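Local coordinates for protein 6-phosphogluconolactonase (Shewanella baltica, PDB 3NWP) that probably hydrolyses 6-phosphogluconolactone to 6-phosphogluconate, the second step of the oxidative pentose phosphate pathway, at residues Met2-Thr6 and Arg217-Arg223. Numbering follows the deposited sequence.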
loop_
_atom_site.group_PDB
_atom_site.type_symbol
_atom_site.label_atom_id
_atom_site.label_comp_id
_atom_site.label_asym_id
_atom_site.label_seq_id
_atom_site.Cartn_x
_atom_site.Cartn_y
_atom_site.Cartn_z
HETATM N N MSE A 2 -19.035 -11.388 10.779
HETATM C CA MSE A 2 -17.848 -10.719 11.300
HETATM C C MSE A 2 -16.604 -11.518 10.865
HETATM O O MSE A 2 -16.686 -12.684 10.487
HETATM C CB MSE A 2 -17.977 -10.540 12.815
HETATM C CG MSE A 2 -17.862 -11.813 13.588
HETATM SE SE MSE A 2 -18.228 -11.595 15.451
HETATM C CE MSE A 2 -20.203 -11.754 15.444
ATOM N N ILE A 3 -15.470 -10.822 10.830
ATOM C CA ILE A 3 -14.173 -11.359 10.468
ATOM C C ILE A 3 -13.448 -11.856 11.703
ATOM O O ILE A 3 -13.139 -11.070 12.624
ATOM C CB ILE A 3 -13.343 -10.242 9.812
ATOM C CG1 ILE A 3 -14.036 -9.748 8.549
ATOM C CG2 ILE A 3 -11.914 -10.767 9.468
ATOM C CD1 ILE A 3 -13.364 -8.503 7.882
ATOM N N LYS A 4 -13.212 -13.156 11.744
ATOM C CA LYS A 4 -12.737 -13.792 12.985
ATOM C C LYS A 4 -11.264 -14.152 12.991
ATOM O O LYS A 4 -10.688 -14.275 14.075
ATOM C CB LYS A 4 -13.597 -15.003 13.358
ATOM C CG LYS A 4 -15.069 -14.704 13.670
ATOM C CD LYS A 4 -15.843 -15.982 13.860
ATOM C CE LYS A 4 -17.299 -15.630 14.225
ATOM N NZ LYS A 4 -18.007 -16.871 14.614
ATOM N N GLU A 5 -10.649 -14.324 11.825
ATOM C CA GLU A 5 -9.249 -14.682 11.752
ATOM C C GLU A 5 -8.417 -13.428 11.535
ATOM O O GLU A 5 -8.674 -12.659 10.593
ATOM C CB GLU A 5 -9.010 -15.676 10.618
ATOM C CG GLU A 5 -7.591 -16.197 10.633
ATOM C CD GLU A 5 -7.288 -17.221 9.553
ATOM O OE1 GLU A 5 -7.870 -18.310 9.605
ATOM O OE2 GLU A 5 -6.469 -16.911 8.638
ATOM N N THR A 6 -7.466 -13.193 12.444
ATOM C CA THR A 6 -6.643 -12.004 12.452
ATOM C C THR A 6 -5.220 -12.387 12.880
ATOM O O THR A 6 -5.022 -13.384 13.636
ATOM C CB THR A 6 -7.158 -10.854 13.380
ATOM O OG1 THR A 6 -6.928 -11.193 14.758
ATOM C CG2 THR A 6 -8.641 -10.475 13.145
ATOM N N ARG A 217 -11.913 -4.307 4.409
ATOM C CA ARG A 217 -12.361 -5.663 4.587
ATOM C C ARG A 217 -12.035 -6.622 3.472
ATOM O O ARG A 217 -11.958 -7.824 3.693
ATOM C CB ARG A 217 -13.906 -5.663 4.850
ATOM C CG ARG A 217 -14.286 -4.958 6.147
ATOM C CD ARG A 217 -15.779 -4.634 6.205
ATOM N NE ARG A 217 -16.187 -4.178 7.520
ATOM C CZ ARG A 217 -17.314 -3.503 7.772
ATOM N NH1 ARG A 217 -18.099 -3.123 6.754
ATOM N NH2 ARG A 217 -17.643 -3.160 9.028
ATOM N N ALA A 218 -11.863 -6.114 2.237
ATOM C CA ALA A 218 -11.476 -6.991 1.142
ATOM C C ALA A 218 -10.122 -7.651 1.361
ATOM O O ALA A 218 -9.896 -8.775 0.922
ATOM C CB ALA A 218 -11.506 -6.238 -0.211
ATOM N N VAL A 219 -9.258 -6.960 2.107
ATOM C CA VAL A 219 -7.960 -7.473 2.537
ATOM C C VAL A 219 -8.071 -8.315 3.825
ATOM O O VAL A 219 -7.537 -9.414 3.896
ATOM C CB VAL A 219 -6.978 -6.309 2.748
ATOM C CG1 VAL A 219 -5.696 -6.769 3.427
ATOM C CG2 VAL A 219 -6.654 -5.640 1.378
ATOM N N LEU A 220 -8.872 -7.827 4.768
ATOM C CA LEU A 220 -8.973 -8.514 6.093
ATOM C C LEU A 220 -9.762 -9.791 6.063
ATOM O O LEU A 220 -9.485 -10.685 6.869
ATOM C CB LEU A 220 -9.583 -7.599 7.126
ATOM C CG LEU A 220 -8.837 -6.278 7.399
ATOM C CD1 LEU A 220 -9.511 -5.401 8.455
ATOM C CD2 LEU A 220 -7.329 -6.521 7.741
ATOM N N ALA A 221 -10.730 -9.891 5.156
ATOM C CA ALA A 221 -11.673 -11.011 5.180
ATOM C C ALA A 221 -11.164 -12.219 4.444
ATOM O O ALA A 221 -11.649 -13.345 4.685
ATOM C CB ALA A 221 -13.031 -10.574 4.661
ATOM N N GLN A 222 -10.203 -12.064 3.561
ATOM C CA GLN A 222 -9.675 -13.150 2.743
ATOM C C GLN A 222 -8.596 -13.951 3.498
ATOM O O GLN A 222 -8.004 -13.433 4.446
ATOM C CB GLN A 222 -9.209 -12.640 1.381
ATOM C CG GLN A 222 -8.089 -11.597 1.420
ATOM C CD GLN A 222 -6.750 -12.205 1.747
ATOM O OE1 GLN A 222 -6.377 -13.275 1.220
ATOM N NE2 GLN A 222 -5.981 -11.525 2.621
ATOM N N ARG A 223 -8.400 -15.209 3.073
ATOM C CA ARG A 223 -7.536 -16.178 3.731
ATOM C C ARG A 223 -6.359 -16.689 2.974
ATOM O O ARG A 223 -5.623 -17.524 3.508
ATOM C CB ARG A 223 -8.381 -17.431 4.019
ATOM C CG ARG A 223 -9.590 -17.091 4.816
ATOM C CD ARG A 223 -9.124 -16.513 6.147
ATOM N NE ARG A 223 -10.235 -16.498 7.067
ATOM C CZ ARG A 223 -10.756 -17.591 7.608
ATOM N NH1 ARG A 223 -10.226 -18.800 7.369
ATOM N NH2 ARG A 223 -11.791 -17.482 8.410
HETATM O O HOH W 1 -8.406 -10.262 9.406
HETATM O O HOH W 2 -9.328 -13.407 7.547
HETATM O O HOH W 3 -11.533 -14.234 8.915
HETATM O O HOH W 4 -5.434 -18.335 6.577
#
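Over one face of the Arg223 guanidinium lies the carboxylate of Glu5, its OE1 3.3 Å from Arg223 NH1 but well above the plane and displaced toward the rim, with the two planes 32° apart. With OE1 so far off the plane, the attraction is electrostatic and is not a directed N-H bond. Glu5 reaches it with CG anti to the backbone N (chi1 -173°) and an extended chain, and its CB lies 3.8 Å from Arg223 NE. Arg223 NE donates to a water 3.2 Å away that also accepts from Glu5 N. The other carboxylate oxygen, OE2, receives a bond from a water that also donates to Arg223 O, and it is hydrogen-bonded to a glycerol. Both residues are exposed, so their opposite charges can meet at the surface and still be met by water; a bend at chi2 (-62°) turns the arginine back toward Glu5.

The loop 2-6 leads into strand 8-11, which pairs in parallel with strand 227-232, just beyond 217-223; the contact therefore joins the chain's beginning to the turn following helix 217-220, in the Rossmann-like alpha/beta fold of the glucosamine-6-phosphate isomerase/6-phosphogluconolactonase family. No direct hydrogen bond links the segments. Instead, a water donates to both Glu5 O (2.7 Å) and Leu220 O (2.8 Å), bridging two carbonyls that cannot bond each other.

Ile3 supplies the apolar part: its CD1 meets Ala221 CB at 3.8 Å and Leu220 CB at 4.0 Å, while CG2 rests against Leu220 O. The small Ala221 admits this branched side chain close to the backbone, and Leu206 of helix 196-206 touches it too. With alanine in place of Ile3, CG1, CG2 and CD1 would go, which is likely to open a gap against Ala221 and Leu220. Arg217 contributes its aliphatic CB and CG, while its guanidinium hydrogen-bonds Ala205 O, Gln204 O and Asp210 O.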